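Local coordinates for protein possible thiamine biosynthesis enzyme (Candida albicans, PDB 2X7Q) that is of unknown function but has the periplasmic binding protein fold and belongs to the SsuA/TauA solute-binding family, suggesting that it binds a small ligand, at residues Asp249-Ala252 and Glu253-Lys256. The protein carries 1 engineered substitution. Numbering follows the deposited sequence.
Sequences DYSA and EDAK
Ser251 and Ala252 open helix 252-259: Ser251 O accepts from Ala255 N at 2.8 Å and Ala252 O from Lys256 N at 3.0 Å, the first two i to i+4 bonds of the helix. Ser251 is the N-cap. Its OG sits between its own backbone N and carbonyl carbon (chi1 66°), which turns the hydroxyl back over the first turn, where it accepts from Asp254 N at 3.1 Å with an N-H...O angle of 159°. Serine suits this place because its short hydroxyl can stand in for the carbonyl that an earlier turn would supply. Ser251 OG sits over the flat face of the Asp254 carboxylate, 3.1 Å from Asp254 CG, and makes no direct hydrogen bond to either oxygen. A water instead links backbone to carboxylate, accepting from Ser251 N at 2.9 Å and donating to Asp254 OD2 at 2.7 Å. This is a water-mediated counterpart of the reciprocal bond in a capping box. On the inner side, Tyr250 CB approaches Ala255 CB at 4.4 Å, and both side chains touch Ile244 of helix 237-247; the small methyl of Ala255 fits where the helix faces Ile244, while Tyr250 OH is hydrogen-bonded to Thr180. A carboxylate close to the helix N-terminus should interact favourably with the helix dipole, so Asp254 probably stabilises the helix start while also tying it to Lys182 through an OD1 salt bridge.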
loop_
_atom_site.group_PDB
_atom_site.type_symbol
_atom_site.label_atom_id
_atom_site.label_comp_id
_atom_site.label_asym_id
_atom_site.label_seq_id
_atom_site.Cartn_x
_atom_site.Cartn_y
_atom_site.Cartn_z
ATOM N N ASP A 249 -7.658 3.369 14.313
ATOM C CA ASP A 249 -7.468 4.743 14.766
ATOM C C ASP A 249 -8.063 5.752 13.792
ATOM O O ASP A 249 -7.346 6.572 13.213
ATOM C CB ASP A 249 -5.985 5.045 14.985
ATOM C CG ASP A 249 -5.762 6.349 15.725
ATOM O OD1 ASP A 249 -6.431 6.568 16.755
ATOM O OD2 ASP A 249 -4.916 7.154 15.286
ATOM N N TYR A 250 -9.378 5.689 13.615
ATOM C CA TYR A 250 -10.087 6.647 12.780
ATOM C C TYR A 250 -11.410 6.999 13.436
ATOM O O TYR A 250 -12.111 6.122 13.937
ATOM C CB TYR A 250 -10.353 6.069 11.389
ATOM C CG TYR A 250 -9.128 5.531 10.684
ATOM C CD1 TYR A 250 -8.367 6.343 9.852
ATOM C CD2 TYR A 250 -8.740 4.206 10.839
ATOM C CE1 TYR A 250 -7.250 5.853 9.200
ATOM C CE2 TYR A 250 -7.625 3.707 10.190
ATOM C CZ TYR A 250 -6.885 4.535 9.374
ATOM O OH TYR A 250 -5.776 4.040 8.729
ATOM N N SER A 251 -11.752 8.282 13.445
ATOM C CA SER A 251 -13.054 8.699 13.946
ATOM C C SER A 251 -14.129 8.285 12.952
ATOM O O SER A 251 -13.834 8.025 11.786
ATOM C CB SER A 251 -13.095 10.208 14.172
ATOM O OG SER A 251 -12.979 10.914 12.954
ATOM N N ALA A 252 -15.371 8.214 13.418
ATOM C CA ALA A 252 -16.485 7.838 12.559
ATOM C C ALA A 252 -16.643 8.829 11.411
ATOM O O ALA A 252 -16.951 8.441 10.284
ATOM C CB ALA A 252 -17.769 7.747 13.367
ATOM N N GLU A 253 -16.431 10.110 11.702
ATOM C CA GLU A 253 -16.530 11.147 10.681
ATOM C C GLU A 253 -15.418 11.026 9.642
ATOM O O GLU A 253 -15.680 11.079 8.440
ATOM C CB GLU A 253 -16.517 12.543 11.308
ATOM C CG GLU A 253 -17.787 12.905 12.061
ATOM C CD GLU A 253 -17.656 12.719 13.563
ATOM O OE1 GLU A 253 -16.511 12.702 14.067
ATOM O OE2 GLU A 253 -18.699 12.585 14.240
ATOM N N ASP A 254 -14.182 10.865 10.106
ATOM C CA ASP A 254 -13.046 10.729 9.201
ATOM C C ASP A 254 -13.129 9.433 8.402
ATOM O O ASP A 254 -12.742 9.387 7.238
ATOM C CB ASP A 254 -11.724 10.799 9.972
ATOM C CG ASP A 254 -11.441 12.181 10.519
ATOM O OD1 ASP A 254 -12.208 13.110 10.202
ATOM O OD2 ASP A 254 -10.448 12.338 11.259
ATOM N N ALA A 255 -13.638 8.381 9.034
ATOM C CA ALA A 255 -13.837 7.108 8.358
ATOM C C ALA A 255 -14.863 7.274 7.243
ATOM O O ALA A 255 -14.715 6.710 6.161
ATOM C CB ALA A 255 -14.291 6.047 9.346
ATOM N N LYS A 256 -15.907 8.050 7.517
ATOM C CA LYS A 256 -16.953 8.310 6.535
ATOM C C LYS A 256 -16.406 9.069 5.332
ATOM O O LYS A 256 -16.699 8.723 4.190
ATOM C CB LYS A 256 -18.105 9.092 7.170
ATOM C CG LYS A 256 -19.226 9.430 6.204
ATOM C CD LYS A 256 -20.331 10.216 6.888
ATOM C CE LYS A 256 -21.446 10.560 5.911
ATOM N NZ LYS A 256 -22.542 11.327 6.569
HETATM O O HOH W 1 -9.652 10.113 12.611
HETATM O O HOH W 2 -13.064 14.013 13.295
#